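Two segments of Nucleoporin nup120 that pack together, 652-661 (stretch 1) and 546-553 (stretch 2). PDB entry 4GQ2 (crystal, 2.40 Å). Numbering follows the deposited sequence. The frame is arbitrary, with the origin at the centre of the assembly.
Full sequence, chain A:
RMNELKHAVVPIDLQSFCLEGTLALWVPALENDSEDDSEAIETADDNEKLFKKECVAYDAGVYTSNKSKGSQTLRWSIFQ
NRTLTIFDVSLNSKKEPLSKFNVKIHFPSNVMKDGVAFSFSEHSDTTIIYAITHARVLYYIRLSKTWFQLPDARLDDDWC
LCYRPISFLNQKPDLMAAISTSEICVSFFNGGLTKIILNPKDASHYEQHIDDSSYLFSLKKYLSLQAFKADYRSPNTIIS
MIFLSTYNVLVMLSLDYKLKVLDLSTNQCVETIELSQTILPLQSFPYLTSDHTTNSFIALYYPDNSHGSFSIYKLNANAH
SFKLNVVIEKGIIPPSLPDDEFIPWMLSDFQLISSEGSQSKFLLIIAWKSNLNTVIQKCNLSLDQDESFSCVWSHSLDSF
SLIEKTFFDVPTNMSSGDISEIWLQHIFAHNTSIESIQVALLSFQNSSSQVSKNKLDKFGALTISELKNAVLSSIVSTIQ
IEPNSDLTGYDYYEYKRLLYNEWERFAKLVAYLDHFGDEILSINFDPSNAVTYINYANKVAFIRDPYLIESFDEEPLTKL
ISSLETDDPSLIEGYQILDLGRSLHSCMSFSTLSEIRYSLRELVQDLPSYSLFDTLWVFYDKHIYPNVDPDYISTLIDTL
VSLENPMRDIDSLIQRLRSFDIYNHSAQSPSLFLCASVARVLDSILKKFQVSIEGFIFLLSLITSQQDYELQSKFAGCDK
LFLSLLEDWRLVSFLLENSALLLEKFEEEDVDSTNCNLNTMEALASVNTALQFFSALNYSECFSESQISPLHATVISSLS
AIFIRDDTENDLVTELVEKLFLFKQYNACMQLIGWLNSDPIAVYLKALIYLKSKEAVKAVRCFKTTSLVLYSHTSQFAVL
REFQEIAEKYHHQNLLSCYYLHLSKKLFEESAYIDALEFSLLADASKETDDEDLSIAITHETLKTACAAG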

# COMPACT_ATOMS: atom_id res chain seq x y z
N SER A 652 3.96 21.43 24.65
CA SER A 652 4.46 22.44 23.71
C SER A 652 5.25 21.82 22.56
O SER A 652 5.08 22.23 21.40
CB SER A 652 5.34 23.47 24.43
OG SER A 652 4.57 24.21 25.36
N LEU A 653 6.12 20.86 22.87
CA LEU A 653 6.87 20.16 21.84
C LEU A 653 5.94 19.39 20.89
O LEU A 653 6.10 19.47 19.67
CB LEU A 653 7.93 19.23 22.44
CG LEU A 653 8.91 18.58 21.46
CD1 LEU A 653 9.50 19.58 20.48
CD2 LEU A 653 10.02 17.86 22.19
N ILE A 654 4.95 18.69 21.44
CA ILE A 654 3.92 18.01 20.64
C ILE A 654 3.18 19.01 19.76
O ILE A 654 2.81 18.70 18.63
CB ILE A 654 2.95 17.18 21.51
CG1 ILE A 654 3.64 15.90 21.97
CG2 ILE A 654 1.68 16.82 20.75
CD1 ILE A 654 3.07 15.33 23.25
N GLN A 655 2.97 20.22 20.27
CA GLN A 655 2.35 21.28 19.48
C GLN A 655 3.26 21.69 18.32
O GLN A 655 2.79 21.86 17.20
CB GLN A 655 1.97 22.49 20.34
CG GLN A 655 0.70 22.30 21.17
CD GLN A 655 -0.56 22.19 20.33
OE1 GLN A 655 -1.28 21.19 20.41
NE2 GLN A 655 -0.84 23.21 19.53
N ARG A 656 4.56 21.81 18.58
CA ARG A 656 5.53 22.15 17.53
C ARG A 656 5.57 21.12 16.41
O ARG A 656 5.60 21.47 15.23
CB ARG A 656 6.95 22.30 18.10
CG ARG A 656 7.28 23.68 18.65
CD ARG A 656 8.62 24.18 18.12
NE ARG A 656 9.76 23.41 18.60
CZ ARG A 656 10.95 23.37 18.01
NH1 ARG A 656 11.17 24.07 16.90
NH2 ARG A 656 11.92 22.63 18.52
N LEU A 657 5.58 19.84 16.79
CA LEU A 657 5.76 18.74 15.84
C LEU A 657 4.61 18.63 14.86
O LEU A 657 4.82 18.35 13.68
CB LEU A 657 5.97 17.41 16.58
CG LEU A 657 7.26 17.28 17.40
CD1 LEU A 657 7.20 16.11 18.37
CD2 LEU A 657 8.49 17.17 16.51
N ARG A 658 3.39 18.88 15.34
CA ARG A 658 2.19 18.78 14.52
C ARG A 658 1.80 20.11 13.87
O ARG A 658 0.81 20.17 13.13
CB ARG A 658 1.02 18.23 15.34
CG ARG A 658 0.58 19.13 16.49
CD ARG A 658 -0.33 18.38 17.45
NE ARG A 658 -1.59 18.03 16.81
CZ ARG A 658 -2.51 17.24 17.34
NH1 ARG A 658 -2.32 16.71 18.54
NH2 ARG A 658 -3.62 16.98 16.65
N SER A 659 2.56 21.16 14.16
CA SER A 659 2.29 22.49 13.62
C SER A 659 2.72 22.59 12.17
O SER A 659 3.89 22.37 11.85
CB SER A 659 3.02 23.56 14.43
OG SER A 659 2.41 23.75 15.69
N PHE A 660 1.77 22.92 11.29
CA PHE A 660 2.06 23.08 9.87
C PHE A 660 1.29 24.24 9.25
O PHE A 660 0.10 24.44 9.54
CB PHE A 660 1.75 21.80 9.09
CG PHE A 660 2.59 20.63 9.52
CD1 PHE A 660 3.90 20.52 9.10
CD2 PHE A 660 2.06 19.65 10.36
CE1 PHE A 660 4.69 19.45 9.50
CE2 PHE A 660 2.84 18.58 10.76
CZ PHE A 660 4.15 18.48 10.33
N ASP A 661 1.98 25.00 8.40
CA ASP A 661 1.32 26.01 7.56
C ASP A 661 0.29 25.38 6.62
O ASP A 661 0.28 24.16 6.41
CB ASP A 661 2.36 26.78 6.73
CG ASP A 661 2.53 28.21 7.20
OD1 ASP A 661 1.74 28.67 8.05
OD2 ASP A 661 3.44 28.89 6.69
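Stretch 2, residues 546-553: PYLIESFD

Stretch 2 lies on stretch 1 as one helix crossing another obliquely, in a small, mostly apolar contact, with an arginine at one side and no hydrogen bond between the two segments. It buries 377 Å² in all, both sides summed, and joins residues at least 101 positions apart in the chain.

Stretch 1 enters as the last part of a helix that begins earlier in the chain, then passes into an extended tail in which Phe 660, at phi/psi -141/138, still takes part in the contact. Stretch 2 starts extended at Pro 546 and Tyr 547 and turns helical from Leu 548. Tyr 547 holds the N-cap position, and its backbone N donates to Glu 550 OE1 at 3.1 Å, so the first turn is tied down by a side chain that has no contact with stretch 1.

The N-to-C directions of the two helices make an angle of 124°, nearer antiparallel than parallel, and the axes come within 10.1 Å. The backbones are closest where Leu 657 CA lies 6.1 Å from Ile 549 CA. Leu 657 is the centre of the contact, with 78 Å² covered by stretch 2, more than any other residue. Its CA-to-CB bond points sideways, but the m, t rotamer brings the end of the side chain nearer to stretch 2. There Leu 657 CD2 meets Phe 552 CD1 at 3.6 Å, Leu 548 CB at 4.2 Å and Ile 549 CD1 at 4.4 Å: a single methyl touching three residues of the opposing helix.

One turn back, Leu 653 repeats the motif, with its CD1 at 3.8 Å from Phe 552 CZ. The i, i+4 spacing of Leu 653 and Leu 657 thus lets both leucines reach the same aromatic ring, while Leu 548 and Phe 552 use the same spacing on the other helix, both with CA-to-CB bonds directed toward stretch 1.

Arg 656 closes the more open side of the patch. Its guanidinium offers one face to Leu 548, with NH1 at 3.7 Å from Leu 548 CD1, and Arg 656 NH2 lies at the edge of the Phe 552 ring, 4.0 Å from Phe 552 CZ. Because NH2 is hydrogen-bonded elsewhere in the structure, the arginine can pack against carbon without leaving that nitrogen unsatisfied.

Beyond the helix, the tail adds a looser contact, Phe 660 CE1 to Tyr 547 CD2 at 4.3 Å. The rule to read here is leucines spaced by one turn, a shared aromatic, and an arginine laid over the margin.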

# COMPACT_ATOMS: atom_id res chain seq x y z
N PRO A 546 14.43 18.63 5.72
CA PRO A 546 13.75 17.75 6.66
C PRO A 546 12.67 18.50 7.41
O PRO A 546 12.82 19.70 7.66
CB PRO A 546 14.87 17.34 7.64
CG PRO A 546 16.15 17.87 7.07
CD PRO A 546 15.77 19.01 6.18
N TYR A 547 11.58 17.82 7.76
CA TYR A 547 10.60 18.39 8.66
C TYR A 547 11.10 18.11 10.07
O TYR A 547 11.93 17.21 10.26
CB TYR A 547 9.20 17.80 8.43
CG TYR A 547 8.72 17.92 6.99
CD1 TYR A 547 9.17 17.04 6.01
CD2 TYR A 547 7.82 18.92 6.62
CE1 TYR A 547 8.74 17.14 4.69
CE2 TYR A 547 7.38 19.03 5.30
CZ TYR A 547 7.85 18.14 4.34
OH TYR A 547 7.44 18.23 3.03
N LEU A 548 10.61 18.88 11.04
CA LEU A 548 10.98 18.70 12.45
C LEU A 548 10.93 17.26 12.91
O LEU A 548 11.84 16.78 13.61
CB LEU A 548 10.07 19.53 13.35
CG LEU A 548 10.53 20.92 13.78
CD1 LEU A 548 9.51 21.51 14.74
CD2 LEU A 548 11.91 20.87 14.43
N ILE A 549 9.88 16.56 12.50
CA ILE A 549 9.67 15.17 12.89
C ILE A 549 10.87 14.29 12.49
O ILE A 549 11.28 13.42 13.26
CB ILE A 549 8.31 14.63 12.36
CG1 ILE A 549 7.95 13.29 13.01
CG2 ILE A 549 8.29 14.55 10.84
CD1 ILE A 549 7.78 13.37 14.51
N GLU A 550 11.43 14.56 11.32
CA GLU A 550 12.61 13.84 10.83
C GLU A 550 13.84 14.06 11.71
O GLU A 550 14.44 13.08 12.16
CB GLU A 550 12.90 14.20 9.36
CG GLU A 550 11.70 13.99 8.46
CD GLU A 550 12.04 14.05 6.99
OE1 GLU A 550 11.73 15.09 6.37
OE2 GLU A 550 12.60 13.07 6.46
N SER A 551 14.18 15.32 11.98
CA SER A 551 15.25 15.68 12.93
C SER A 551 15.11 14.96 14.29
O SER A 551 16.09 14.49 14.85
CB SER A 551 15.29 17.19 13.17
OG SER A 551 15.21 17.92 11.96
N PHE A 552 13.88 14.88 14.79
CA PHE A 552 13.61 14.25 16.08
C PHE A 552 13.65 12.72 16.05
O PHE A 552 13.75 12.08 17.10
CB PHE A 552 12.28 14.73 16.66
CG PHE A 552 12.35 16.11 17.25
CD1 PHE A 552 12.09 17.22 16.46
CD2 PHE A 552 12.67 16.29 18.58
CE1 PHE A 552 12.15 18.50 17.00
CE2 PHE A 552 12.74 17.56 19.13
CZ PHE A 552 12.48 18.66 18.33
N ASP A 553 13.58 12.14 14.86
CA ASP A 553 13.62 10.69 14.70
C ASP A 553 15.07 10.19 14.71
O ASP A 553 15.43 9.34 15.52
CB ASP A 553 12.93 10.26 13.40
CG ASP A 553 12.59 8.78 13.37
OD1 ASP A 553 11.71 8.36 14.15
OD2 ASP A 553 13.18 8.05 12.54